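Local coordinates for protein SAM-dependent methyltransferase (Geobacter sulfurreducens, PDB 5BP7) that probably transfers a methyl group from S-adenosylmethionine to a substrate not identified here, and is captured with the spent cofactor S-adenosyl-L-homocysteine, at residues G157-Q168 with R258-M269. Numbering follows the deposited sequence.
Sequences GIILIGEPYWRQ and REYLGWGVFALM
Tyr260 O, at the end of helix 239-260, receives two backbone N-H groups from one face of its carbonyl plane: a shorter but bent bond from Arg167 N (2.8 Å) and a longer, straighter one from Gln168 N (3.3 Å). One residue earlier, Glu259 O takes Arg167 NH1 (2.9 Å) in the guanidinium plane; the arginine chain, CG anti to its backbone N (chi1 -167°), runs extended to get there. Gln168 OE1 sits over a face of the Tyr260 ring, near the rim. Beyond, strands 157-166 and 261-269 pair antiparallel, with Ile159-Leu268, Ile161-Phe266, Glu163-Gly264 and Tyr165-Gly262 as hydrogen-bonded pairs. In the last, Tyr165 N stands above the carbonyl plane of Gly262. Chi1 of 65° swings the Tyr165 ring across the partner strand, where Gly262 CA makes a CH-pi contact 3.8 Å from the ring centroid; a water links Tyr165 OH (2.7 Å) to Trp263 N. On the other face of the sheet Trp263 lays its indole over the Glu163 backbone, its CD1 4.0 Å from Pro164 CG, and also touches Asn41, a ligand-binding residue. Ile161 packs on helix 142-150, Phe266 on helix 190-199 and Leu268 on both. The pairing joins the last parallel strand to 261-270, inside edge strand 202-209, in the 3-2-1-4-5-7-6 order of class I methyltransferases. With the helix's last two carbonyls satisfied by 167-168, helix end and strand end keep a fixed register.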
loop_
_atom_site.group_PDB
_atom_site.type_symbol
_atom_site.label_atom_id
_atom_site.label_comp_id
_atom_site.label_asym_id
_atom_site.label_seq_id
_atom_site.Cartn_x
_atom_site.Cartn_y
_atom_site.Cartn_z
ATOM N N GLY A 157 -15.791 -13.907 -2.340
ATOM C CA GLY A 157 -14.451 -13.370 -2.228
ATOM C C GLY A 157 -14.238 -12.384 -1.090
ATOM O O GLY A 157 -15.160 -12.041 -0.335
ATOM N N ILE A 158 -13.006 -11.903 -1.002
ATOM C CA ILE A 158 -12.578 -10.983 0.052
ATOM C C ILE A 158 -12.058 -9.688 -0.565
ATOM O O ILE A 158 -11.336 -9.717 -1.569
ATOM C CB ILE A 158 -11.474 -11.616 0.919
ATOM C CG1 ILE A 158 -12.051 -12.776 1.737
ATOM C CG2 ILE A 158 -10.887 -10.600 1.896
ATOM C CD1 ILE A 158 -10.996 -13.727 2.266
ATOM N N ILE A 159 -12.422 -8.558 0.050
ATOM C CA ILE A 159 -11.839 -7.253 -0.286
ATOM C C ILE A 159 -10.761 -6.913 0.735
ATOM O O ILE A 159 -10.980 -7.064 1.940
ATOM C CB ILE A 159 -12.920 -6.141 -0.355
ATOM C CG1 ILE A 159 -13.806 -6.386 -1.578
ATOM C CG2 ILE A 159 -12.286 -4.756 -0.457
ATOM C CD1 ILE A 159 -15.058 -5.544 -1.662
ATOM N N LEU A 160 -9.610 -6.451 0.246
ATOM C CA LEU A 160 -8.542 -5.943 1.095
ATOM C C LEU A 160 -8.374 -4.457 0.919
ATOM O O LEU A 160 -8.231 -3.969 -0.207
ATOM C CB LEU A 160 -7.194 -6.572 0.781
ATOM C CG LEU A 160 -6.956 -8.030 1.056
ATOM C CD1 LEU A 160 -5.490 -8.353 0.703
ATOM C CD2 LEU A 160 -7.286 -8.368 2.494
ATOM N N ILE A 161 -8.425 -3.747 2.037
ATOM C CA ILE A 161 -8.219 -2.296 2.089
ATOM C C ILE A 161 -7.074 -2.004 3.056
ATOM O O ILE A 161 -7.130 -2.368 4.235
ATOM C CB ILE A 161 -9.486 -1.558 2.557
ATOM C CG1 ILE A 161 -10.602 -1.652 1.515
ATOM C CG2 ILE A 161 -9.200 -0.100 2.864
ATOM C CD1 ILE A 161 -10.379 -0.865 0.228
ATOM N N GLY A 162 -6.065 -1.302 2.554
ATOM C CA GLY A 162 -4.948 -0.813 3.361
ATOM C C GLY A 162 -5.081 0.678 3.525
ATOM O O GLY A 162 -5.205 1.396 2.530
ATOM N N GLU A 163 -5.111 1.149 4.780
ATOM C CA GLU A 163 -5.544 2.516 5.077
ATOM C C GLU A 163 -4.950 2.972 6.391
ATOM O O GLU A 163 -4.855 2.182 7.325
ATOM C CB GLU A 163 -7.083 2.581 5.157
ATOM C CG GLU A 163 -7.732 3.929 5.480
ATOM C CD GLU A 163 -7.710 4.957 4.346
ATOM O OE1 GLU A 163 -7.253 4.641 3.219
ATOM O OE2 GLU A 163 -8.139 6.109 4.595
ATOM N N PRO A 164 -4.590 4.266 6.475
ATOM C CA PRO A 164 -4.178 4.774 7.758
ATOM C C PRO A 164 -5.352 4.983 8.720
ATOM O O PRO A 164 -6.497 5.096 8.302
ATOM C CB PRO A 164 -3.508 6.113 7.414
ATOM C CG PRO A 164 -3.428 6.216 5.945
ATOM C CD PRO A 164 -4.498 5.313 5.430
ATOM N N TYR A 165 -5.048 5.058 10.008
ATOM C CA TYR A 165 -6.035 5.451 11.022
ATOM C C TYR A 165 -5.296 6.219 12.105
ATOM O O TYR A 165 -4.053 6.125 12.182
ATOM C CB TYR A 165 -6.757 4.227 11.579
ATOM C CG TYR A 165 -5.879 3.280 12.328
ATOM C CD1 TYR A 165 -5.184 2.274 11.660
ATOM C CD2 TYR A 165 -5.735 3.380 13.689
ATOM C CE1 TYR A 165 -4.369 1.393 12.340
ATOM C CE2 TYR A 165 -4.903 2.518 14.373
ATOM C CZ TYR A 165 -4.238 1.519 13.696
ATOM O OH TYR A 165 -3.446 0.650 14.389
ATOM N N TRP A 166 -6.038 6.999 12.908
ATOM C CA TRP A 166 -5.440 7.716 14.029
ATOM C C TRP A 166 -5.177 6.736 15.159
ATOM O O TRP A 166 -6.076 6.176 15.754
ATOM C CB TRP A 166 -6.287 8.909 14.527
ATOM C CG TRP A 166 -6.440 10.030 13.531
ATOM C CD1 TRP A 166 -7.601 10.494 13.022
ATOM C CD2 TRP A 166 -5.392 10.806 12.905
ATOM N NE1 TRP A 166 -7.370 11.497 12.104
ATOM C CE2 TRP A 166 -6.021 11.712 12.015
ATOM C CE3 TRP A 166 -3.991 10.818 13.003
ATOM C CZ2 TRP A 166 -5.299 12.615 11.217
ATOM C CZ3 TRP A 166 -3.273 11.720 12.221
ATOM C CH2 TRP A 166 -3.930 12.610 11.345
ATOM N N ARG A 167 -3.905 6.538 15.422
ATOM C CA ARG A 167 -3.419 5.780 16.557
ATOM C C ARG A 167 -3.721 6.551 17.862
ATOM O O ARG A 167 -4.111 5.979 18.864
ATOM C CB ARG A 167 -1.915 5.625 16.380
ATOM C CG ARG A 167 -1.268 4.620 17.268
ATOM C CD ARG A 167 0.203 4.542 16.950
ATOM N NE ARG A 167 0.826 3.769 17.999
ATOM C CZ ARG A 167 1.375 4.262 19.109
ATOM N NH1 ARG A 167 1.444 5.577 19.357
ATOM N NH2 ARG A 167 1.903 3.417 19.975
ATOM N N GLN A 168 -3.551 7.865 17.795
ATOM C CA GLN A 168 -3.983 8.808 18.825
ATOM C C GLN A 168 -4.611 9.995 18.142
ATOM O O GLN A 168 -4.235 10.339 17.024
ATOM C CB GLN A 168 -2.790 9.355 19.598
ATOM C CG GLN A 168 -1.949 8.325 20.322
ATOM C CD GLN A 168 -0.607 8.906 20.823
ATOM O OE1 GLN A 168 -0.347 10.132 20.765
ATOM N NE2 GLN A 168 0.230 8.034 21.361
ATOM N N ARG A 258 5.040 8.728 13.721
ATOM C CA ARG A 258 5.321 7.554 14.528
ATOM C C ARG A 258 4.394 7.454 15.734
ATOM O O ARG A 258 3.960 6.346 16.085
ATOM C CB ARG A 258 6.779 7.532 14.982
ATOM C CG ARG A 258 7.260 6.163 15.434
ATOM C CD ARG A 258 8.777 6.154 15.678
ATOM N NE ARG A 258 9.275 4.788 15.761
ATOM C CZ ARG A 258 9.191 3.995 16.837
ATOM N NH1 ARG A 258 8.662 4.437 17.968
ATOM N NH2 ARG A 258 9.645 2.737 16.768
ATOM N N GLU A 259 4.097 8.593 16.357
ATOM C CA GLU A 259 3.228 8.629 17.529
ATOM C C GLU A 259 1.725 8.656 17.231
ATOM O O GLU A 259 0.954 8.058 17.964
ATOM C CB GLU A 259 3.600 9.818 18.414
ATOM C CG GLU A 259 4.931 9.595 19.145
ATOM C CD GLU A 259 4.834 8.465 20.172
ATOM O OE1 GLU A 259 4.187 8.713 21.215
ATOM O OE2 GLU A 259 5.336 7.319 19.910
ATOM N N TYR A 260 1.313 9.317 16.158
ATOM C CA TYR A 260 -0.113 9.613 15.925
ATOM C C TYR A 260 -0.790 8.734 14.892
ATOM O O TYR A 260 -1.995 8.505 14.982
ATOM C CB TYR A 260 -0.306 11.094 15.553
ATOM C CG TYR A 260 -0.146 12.018 16.737
ATOM C CD1 TYR A 260 -1.221 12.258 17.606
ATOM C CD2 TYR A 260 1.070 12.641 17.009
ATOM C CE1 TYR A 260 -1.092 13.096 18.705
ATOM C CE2 TYR A 260 1.215 13.477 18.112
ATOM C CZ TYR A 260 0.135 13.708 18.951
ATOM O OH TYR A 260 0.260 14.529 20.060
ATOM N N LEU A 261 -0.037 8.281 13.894
ATOM C CA LEU A 261 -0.610 7.625 12.732
ATOM C C LEU A 261 -0.445 6.109 12.768
ATOM O O LEU A 261 0.671 5.583 12.804
ATOM C CB LEU A 261 -0.015 8.222 11.444
ATOM C CG LEU A 261 -0.830 8.057 10.157
ATOM C CD1 LEU A 261 -2.254 8.567 10.263
ATOM C CD2 LEU A 261 -0.108 8.763 9.002
ATOM N N GLY A 262 -1.572 5.422 12.775
ATOM C CA GLY A 262 -1.609 3.971 12.578
ATOM C C GLY A 262 -1.789 3.621 11.096
ATOM O O GLY A 262 -2.073 4.487 10.259
ATOM N N TRP A 263 -1.622 2.339 10.774
ATOM C CA TRP A 263 -1.911 1.837 9.440
ATOM C C TRP A 263 -2.278 0.371 9.508
ATOM O O TRP A 263 -1.733 -0.379 10.322
ATOM C CB TRP A 263 -0.707 2.044 8.524
ATOM C CG TRP A 263 -0.986 1.870 7.064
ATOM C CD1 TRP A 263 -1.355 2.844 6.185
ATOM C CD2 TRP A 263 -0.888 0.674 6.313
ATOM N NE1 TRP A 263 -1.503 2.322 4.932
ATOM C CE2 TRP A 263 -1.216 0.988 4.979
ATOM C CE3 TRP A 263 -0.551 -0.632 6.630
ATOM C CZ2 TRP A 263 -1.223 0.044 3.958
ATOM C CZ3 TRP A 263 -0.564 -1.585 5.608
ATOM C CH2 TRP A 263 -0.890 -1.235 4.291
ATOM N N GLY A 264 -3.191 -0.055 8.655
ATOM C CA GLY A 264 -3.550 -1.465 8.612
ATOM C C GLY A 264 -4.153 -1.935 7.321
ATOM O O GLY A 264 -4.586 -1.139 6.492
ATOM N N VAL A 265 -4.188 -3.255 7.187
ATOM C CA VAL A 265 -4.883 -3.930 6.108
ATOM C C VAL A 265 -6.083 -4.658 6.726
ATOM O O VAL A 265 -5.944 -5.440 7.664
ATOM C CB VAL A 265 -3.987 -4.909 5.328
ATOM C CG1 VAL A 265 -4.691 -5.395 4.079
ATOM C CG2 VAL A 265 -2.698 -4.235 4.919
ATOM N N PHE A 266 -7.240 -4.418 6.134
ATOM C CA PHE A 266 -8.527 -4.882 6.640
ATOM C C PHE A 266 -9.165 -5.767 5.583
ATOM O O PHE A 266 -9.286 -5.369 4.419
ATOM C CB PHE A 266 -9.429 -3.680 6.940
ATOM C CG PHE A 266 -8.834 -2.742 7.929
ATOM C CD1 PHE A 266 -8.979 -2.972 9.289
ATOM C CD2 PHE A 266 -8.054 -1.673 7.507
ATOM C CE1 PHE A 266 -8.377 -2.142 10.213
ATOM C CE2 PHE A 266 -7.455 -0.836 8.418
ATOM C CZ PHE A 266 -7.610 -1.069 9.778
ATOM N N ALA A 267 -9.533 -6.976 5.987
ATOM C CA ALA A 267 -10.182 -7.936 5.099
ATOM C C ALA A 267 -11.709 -7.857 5.308
ATOM O O ALA A 267 -12.200 -7.980 6.423
ATOM C CB ALA A 267 -9.663 -9.341 5.355
ATOM N N LEU A 268 -12.428 -7.659 4.212
ATOM C CA LEU A 268 -13.862 -7.367 4.218
ATOM C C LEU A 268 -14.621 -8.323 3.315
ATOM O O LEU A 268 -14.116 -8.716 2.254
ATOM C CB LEU A 268 -14.115 -5.946 3.707
ATOM C CG LEU A 268 -13.346 -4.797 4.366
ATOM C CD1 LEU A 268 -13.724 -3.494 3.686
ATOM C CD2 LEU A 268 -13.631 -4.713 5.848
HETATM N N MSE A 269 -15.819 -8.707 3.743
HETATM C CA MSE A 269 -16.732 -9.489 2.892
HETATM C C MSE A 269 -18.113 -8.852 2.953
HETATM O O MSE A 269 -18.620 -8.588 4.050
HETATM C CB MSE A 269 -16.781 -10.943 3.336
HETATM C CG MSE A 269 -15.449 -11.651 3.118
HETATM SE SE MSE A 269 -15.527 -13.508 3.775
HETATM C CE MSE A 269 -16.905 -14.230 2.583
HETATM O O HOH W 1 -0.983 0.890 13.404
#